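Local coordinates for protein Fc fragment of IgE receptor II (Bos taurus, PDB 6PWS) that binds mannose-type sugars through calcium in its C-type carbohydrate-recognition domain and, as bovine CD23, probably serves as a low-affinity receptor for IgE, at residues 17-22 and 127-132; 46-51 and 80-85. All coordinates share one frame; numbering follows the deposited sequence.

Contact 1: residues 17-22 and 127-132; sequences QKKCYY and VCDRLA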
loop_
_atom_site.group_PDB
_atom_site.type_symbol
_atom_site.label_atom_id
_atom_site.label_comp_id
_atom_site.label_asym_id
_atom_site.label_seq_id
_atom_site.Cartn_x
_atom_site.Cartn_y
_atom_site.Cartn_z
ATOM N N GLN A 17 2.061 16.082 -1.712
ATOM C CA GLN A 17 2.591 16.402 -0.384
ATOM C C GLN A 17 3.904 15.700 -0.053
ATOM O O GLN A 17 3.972 14.849 0.844
ATOM C CB GLN A 17 1.531 16.158 0.696
ATOM C CG GLN A 17 0.331 17.076 0.542
ATOM C CD GLN A 17 -0.632 17.011 1.706
ATOM O OE1 GLN A 17 -0.466 16.214 2.634
ATOM N NE2 GLN A 17 -1.653 17.859 1.666
ATOM N N LYS A 18 4.959 16.091 -0.762
ATOM C CA LYS A 18 6.345 15.715 -0.500
ATOM C C LYS A 18 6.674 14.312 -0.984
ATOM O O LYS A 18 7.825 13.879 -0.819
ATOM C CB LYS A 18 6.737 15.818 0.981
ATOM C CG LYS A 18 6.289 17.089 1.637
ATOM C CD LYS A 18 6.241 16.888 3.125
ATOM C CE LYS A 18 6.298 18.201 3.842
ATOM N NZ LYS A 18 5.044 18.995 3.811
ATOM N N LYS A 19 5.719 13.586 -1.552
ATOM C CA LYS A 19 5.940 12.219 -1.984
ATOM C C LYS A 19 5.474 12.052 -3.423
ATOM O O LYS A 19 4.750 12.884 -3.977
ATOM C CB LYS A 19 5.240 11.221 -1.041
ATOM C CG LYS A 19 5.910 11.144 0.332
ATOM C CD LYS A 19 5.146 10.273 1.332
ATOM C CE LYS A 19 5.041 8.824 0.875
ATOM N NZ LYS A 19 4.419 7.965 1.925
ATOM N N CYS A 20 5.917 10.948 -4.012
ATOM C CA CYS A 20 5.556 10.531 -5.354
ATOM C C CYS A 20 4.943 9.145 -5.269
ATOM O O CYS A 20 5.414 8.307 -4.492
ATOM C CB CYS A 20 6.805 10.452 -6.228
ATOM S SG CYS A 20 7.695 12.018 -6.354
ATOM N N TYR A 21 3.935 8.899 -6.107
ATOM C CA TYR A 21 3.145 7.676 -6.039
ATOM C C TYR A 21 3.051 7.028 -7.409
ATOM O O TYR A 21 2.891 7.712 -8.431
ATOM C CB TYR A 21 1.743 7.974 -5.476
ATOM C CG TYR A 21 1.793 8.589 -4.093
ATOM C CD1 TYR A 21 1.979 9.952 -3.926
ATOM C CD2 TYR A 21 1.672 7.804 -2.953
ATOM C CE1 TYR A 21 2.045 10.521 -2.658
ATOM C CE2 TYR A 21 1.724 8.364 -1.678
ATOM C CZ TYR A 21 1.907 9.724 -1.540
ATOM O OH TYR A 21 1.949 10.335 -0.304
ATOM N N TYR A 22 3.115 5.701 -7.411
ATOM C CA TYR A 22 3.031 4.901 -8.626
ATOM C C TYR A 22 1.821 3.990 -8.502
ATOM O O TYR A 22 1.744 3.179 -7.570
ATOM C CB TYR A 22 4.288 4.054 -8.803
ATOM C CG TYR A 22 4.389 3.444 -10.179
ATOM C CD1 TYR A 22 3.914 2.169 -10.455
ATOM C CD2 TYR A 22 4.947 4.167 -11.217
ATOM C CE1 TYR A 22 4.011 1.634 -11.735
ATOM C CE2 TYR A 22 5.060 3.643 -12.482
ATOM C CZ TYR A 22 4.593 2.386 -12.740
ATOM O OH TYR A 22 4.710 1.898 -14.024
ATOM N N VAL A 127 0.328 -0.072 -5.137
ATOM C CA VAL A 127 0.718 1.332 -5.093
ATOM C C VAL A 127 2.093 1.435 -4.452
ATOM O O VAL A 127 2.315 0.874 -3.376
ATOM C CB VAL A 127 -0.305 2.188 -4.318
ATOM C CG1 VAL A 127 0.099 3.648 -4.349
ATOM C CG2 VAL A 127 -1.718 1.990 -4.877
ATOM N N CYS A 128 3.001 2.161 -5.110
ATOM C CA CYS A 128 4.331 2.428 -4.593
ATOM C C CYS A 128 4.457 3.895 -4.206
ATOM O O CYS A 128 3.747 4.760 -4.738
ATOM C CB CYS A 128 5.427 2.160 -5.638
ATOM S SG CYS A 128 5.228 0.691 -6.670
ATOM N N ASP A 129 5.429 4.187 -3.340
ATOM C CA ASP A 129 5.798 5.569 -3.072
ATOM C C ASP A 129 7.312 5.742 -3.048
ATOM O O ASP A 129 8.097 4.783 -3.034
ATOM C CB ASP A 129 5.097 6.165 -1.827
ATOM C CG ASP A 129 5.550 5.573 -0.493
ATOM O OD1 ASP A 129 6.674 5.057 -0.404
ATOM O OD2 ASP A 129 4.744 5.659 0.473
ATOM N N ARG A 130 7.683 7.021 -3.099
ATOM C CA ARG A 130 9.033 7.538 -3.016
ATOM C C ARG A 130 8.924 8.947 -2.452
ATOM O O ARG A 130 7.870 9.588 -2.532
ATOM C CB ARG A 130 9.663 7.720 -4.400
ATOM C CG ARG A 130 10.281 6.494 -5.002
ATOM C CD ARG A 130 10.712 6.744 -6.449
ATOM N NE ARG A 130 11.613 7.886 -6.626
ATOM C CZ ARG A 130 12.947 7.834 -6.580
ATOM N NH1 ARG A 130 13.575 6.689 -6.338
ATOM N NH2 ARG A 130 13.660 8.939 -6.777
ATOM N N LEU A 131 10.019 9.453 -1.904
ATOM C CA LEU A 131 10.071 10.865 -1.564
ATOM C C LEU A 131 10.255 11.688 -2.834
ATOM O O LEU A 131 10.973 11.290 -3.755
ATOM C CB LEU A 131 11.233 11.151 -0.619
ATOM C CG LEU A 131 11.225 10.338 0.674
ATOM C CD1 LEU A 131 12.420 10.722 1.538
ATOM C CD2 LEU A 131 9.922 10.516 1.433
ATOM N N ALA A 132 9.594 12.836 -2.892
ATOM C CA ALA A 132 9.802 13.731 -4.018
ATOM C C ALA A 132 11.204 14.332 -3.939
ATOM O O ALA A 132 11.767 14.516 -2.855
ATOM C CB ALA A 132 8.755 14.837 -4.005
HETATM O O HOH W 1 10.464 15.178 -0.686
#
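K19 to Y22 run antiparallel to C128 to L131, pairing strand 19-25, near the N-terminus, with the C-terminal strand 123-131 of the C-type lectin fold, the closure that brings the two ends of the domain together. Backbone bonds come in two reciprocal pairs. C20 and R130 exchange N-H and O, with C20 N 2.8 Å from R130 O; Y22 and C128 do the same, with C128 N 2.9 Å from Y22 O. Where the strand ends, A132 N still reaches K18 O, and a water donates to both K18 O and A132 O. Between the pairs, CA-H...O contacts fill in, among them Y21 CA to C128 O at 3.2 Å.

Sulfur and apolar contacts lie on the face of C20, Y22 and C128. Y22 CB packs on C128 CB at 3.9 Å, and C128 SG sits obliquely to the Y22 ring. C20 SG touches A132 CB at 3.8 Å. Both cysteines are tied further, C20 to C9 and C128 to C37 by disulfides.

Charge gathers on the Y21 and D129 face. The D129 CB lies 4.0 Å from Y21 CD2, while the Y21 hydroxyl bonds to E52, which also pairs with K19. A bend at chi3 (62°) turns K19 CE toward D129, and NZ, continuing from it, meets D129 OD2 at 2.7 Å, from 56° above the carboxylate plane.

Contact 2: residues 46-51 and 80-85; sequences SIHSPE and WMDNQP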
loop_
_atom_site.group_PDB
_atom_site.type_symbol
_atom_site.label_atom_id
_atom_site.label_comp_id
_atom_site.label_asym_id
_atom_site.label_seq_id
_atom_site.Cartn_x
_atom_site.Cartn_y
_atom_site.Cartn_z
ATOM N N SER A 46 3.378 3.610 2.038
ATOM C CA SER A 46 3.145 3.763 3.466
ATOM C C SER A 46 2.287 5.005 3.709
ATOM O O SER A 46 2.499 6.038 3.072
ATOM C CB SER A 46 4.475 3.914 4.213
ATOM O OG SER A 46 5.355 2.822 3.989
ATOM N N ILE A 47 1.332 4.911 4.640
ATOM C CA ILE A 47 0.246 5.892 4.749
ATOM C C ILE A 47 0.204 6.445 6.171
ATOM O O ILE A 47 0.073 5.676 7.135
ATOM C CB ILE A 47 -1.115 5.273 4.368
ATOM C CG1 ILE A 47 -1.045 4.574 3.008
ATOM C CG2 ILE A 47 -2.204 6.341 4.382
ATOM C CD1 ILE A 47 -2.281 3.748 2.679
ATOM N N HIS A 48 0.273 7.778 6.310
ATOM C CA HIS A 48 0.492 8.389 7.616
ATOM C C HIS A 48 -0.403 9.575 7.940
ATOM O O HIS A 48 -0.154 10.260 8.945
ATOM C CB HIS A 48 1.970 8.762 7.786
ATOM C CG HIS A 48 2.850 7.561 7.854
ATOM N ND1 HIS A 48 2.845 6.712 8.940
ATOM C CD2 HIS A 48 3.701 7.012 6.955
ATOM C CE1 HIS A 48 3.679 5.713 8.722
ATOM N NE2 HIS A 48 4.214 5.871 7.527
ATOM N N SER A 49 -1.463 9.814 7.172
ATOM C CA SER A 49 -2.373 10.906 7.498
ATOM C C SER A 49 -3.677 10.706 6.746
ATOM O O SER A 49 -3.713 10.021 5.714
ATOM C CB SER A 49 -1.772 12.268 7.114
ATOM O OG SER A 49 -1.678 12.406 5.708
ATOM N N PRO A 50 -4.749 11.364 7.200
ATOM C CA PRO A 50 -6.003 11.314 6.441
ATOM C C PRO A 50 -5.888 11.984 5.079
ATOM O O PRO A 50 -6.570 11.568 4.136
ATOM C CB PRO A 50 -7.011 12.017 7.369
ATOM C CG PRO A 50 -6.183 12.867 8.270
ATOM C CD PRO A 50 -4.899 12.095 8.477
ATOM N N GLU A 51 -5.057 13.018 4.947
ATOM C CA GLU A 51 -4.911 13.692 3.658
ATOM C C GLU A 51 -4.232 12.774 2.646
ATOM O O GLU A 51 -4.634 12.711 1.473
ATOM C CB GLU A 51 -4.117 14.985 3.841
ATOM C CG GLU A 51 -4.805 16.038 4.715
ATOM C CD GLU A 51 -4.691 15.808 6.228
ATOM O OE1 GLU A 51 -3.875 14.970 6.679
ATOM O OE2 GLU A 51 -5.437 16.488 6.971
ATOM N N TRP A 80 5.209 -0.888 8.474
ATOM C CA TRP A 80 5.192 -0.163 7.213
ATOM C C TRP A 80 6.501 -0.356 6.448
ATOM O O TRP A 80 7.586 -0.471 7.030
ATOM C CB TRP A 80 5.047 1.349 7.456
ATOM C CG TRP A 80 3.672 1.798 7.842
ATOM C CD1 TRP A 80 3.283 2.332 9.041
ATOM C CD2 TRP A 80 2.510 1.780 7.007
ATOM N NE1 TRP A 80 1.942 2.631 9.008
ATOM C CE2 TRP A 80 1.442 2.299 7.769
ATOM C CE3 TRP A 80 2.263 1.351 5.699
ATOM C CZ2 TRP A 80 0.148 2.399 7.259
ATOM C CZ3 TRP A 80 0.972 1.448 5.193
ATOM C CH2 TRP A 80 -0.068 1.968 5.970
ATOM N N MET A 81 6.408 -0.276 5.115
ATOM C CA MET A 81 7.595 -0.246 4.261
ATOM C C MET A 81 8.548 0.894 4.630
ATOM O O MET A 81 9.763 0.737 4.507
ATOM C CB MET A 81 7.178 -0.136 2.785
ATOM C CG MET A 81 7.429 -1.372 1.949
ATOM S SD MET A 81 6.540 -2.825 2.515
ATOM C CE MET A 81 7.394 -4.052 1.518
ATOM N N ASP A 82 8.029 2.046 5.056
ATOM C CA ASP A 82 8.885 3.172 5.422
ATOM C C ASP A 82 9.382 3.112 6.864
ATOM O O ASP A 82 10.126 4.008 7.297
ATOM C CB ASP A 82 8.221 4.526 5.098
ATOM C CG ASP A 82 7.040 4.882 5.987
ATOM O OD1 ASP A 82 6.689 4.119 6.915
ATOM O OD2 ASP A 82 6.450 5.960 5.728
ATOM N N ASN A 83 9.006 2.064 7.600
ATOM C CA ASN A 83 9.437 1.834 8.980
ATOM C C ASN A 83 8.982 2.929 9.952
ATOM O O ASN A 83 9.480 2.981 11.079
ATOM C CB ASN A 83 10.942 1.580 9.113
ATOM C CG ASN A 83 11.365 0.208 8.602
ATOM O OD1 ASN A 83 10.683 -0.788 8.814
ATOM N ND2 ASN A 83 12.509 0.142 7.998
ATOM N N GLN A 84 8.015 3.758 9.574
ATOM C CA GLN A 84 7.501 4.804 10.451
ATOM C C GLN A 84 6.371 4.263 11.319
ATOM O O GLN A 84 5.871 3.149 11.120
ATOM C CB GLN A 84 7.042 5.986 9.604
ATOM C CG GLN A 84 8.174 6.745 8.960
ATOM C CD GLN A 84 7.653 7.861 8.075
ATOM O OE1 GLN A 84 6.514 8.324 8.221
ATOM N NE2 GLN A 84 8.485 8.300 7.146
ATOM N N PRO A 85 5.926 5.040 12.310
ATOM C CA PRO A 85 4.962 4.515 13.284
ATOM C C PRO A 85 3.589 4.203 12.705
ATOM O O PRO A 85 3.192 4.659 11.626
ATOM C CB PRO A 85 4.863 5.639 14.324
ATOM C CG PRO A 85 6.180 6.339 14.220
ATOM C CD PRO A 85 6.495 6.331 12.760
HETATM O O HOH W 2 0.033 4.637 9.833
#
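H48 and D82 meet tip to tip, imidazole and carboxylate nearly coplanar with 15° between their planes. H48 NE2 donates to D82 OD1 at 3.1 Å, close to the ring plane and onto the syn lone pair; its second bond, to OD2, is weak. The second ring nitrogen, ND1, is hydrogen-bonded to D87, so both nitrogens have a carboxylate partner, a setting that would probably favour a protonated imidazole. Q84 lays its amide oxygen over one face of the ring, OE1 3.4 Å from H48 CD2, and P85 O comes in at the edge, 3.1 Å from H48 CE1.

The same imidazole turns its edge to the face of W80 in an edge-to-face pair, planes at 59°, with H48 CE1 3.4 Å from W80 CD1. Farther along the indole, the backbone of S46 and I47 lies over that face, and I47 CB touches W80 CH2 at 3.8 Å. A water bridges W80 NE1 to I47 O.

Within the C-type lectin domain this packs the segment leading into helix 50-59 against the type I turn W80 to N83, which begins on the last residue of strand 79-80. With D82 CG between its backbone N and carbonyl carbon (chi1 70°), the carboxylate folds back over its own turn, and D82 OD1 also accepts from Q84 N, closing an Asx turn; that donor stands above the carboxylate plane. S46 OG accepts from the backbone N-H of D82, 3.0 Å from D82 N.

In the fold
Both contacts are partly buried and their centres lie about 11 Å apart. Contact 1 joins two strands of the main sheet near the chain termini, chiefly through regular backbone bonds, with a disulfide leaving each strand for another part of the chain. Contact 2 involves a loop and a turn with no regular pairing, and depends on side chains instead: an imidazole, a carboxylate and an indole. Its buried part is S46, I47 and W80, whereas Q84 and P85 lie at the surface; in contact 1 the exposed residues are K18 and L131. The two meet where D129 OD2, already holding K19, probably accepts from S46 N. E52 of helix 50-59 serves both, through K19 and Y21 and through the backbone N of H48.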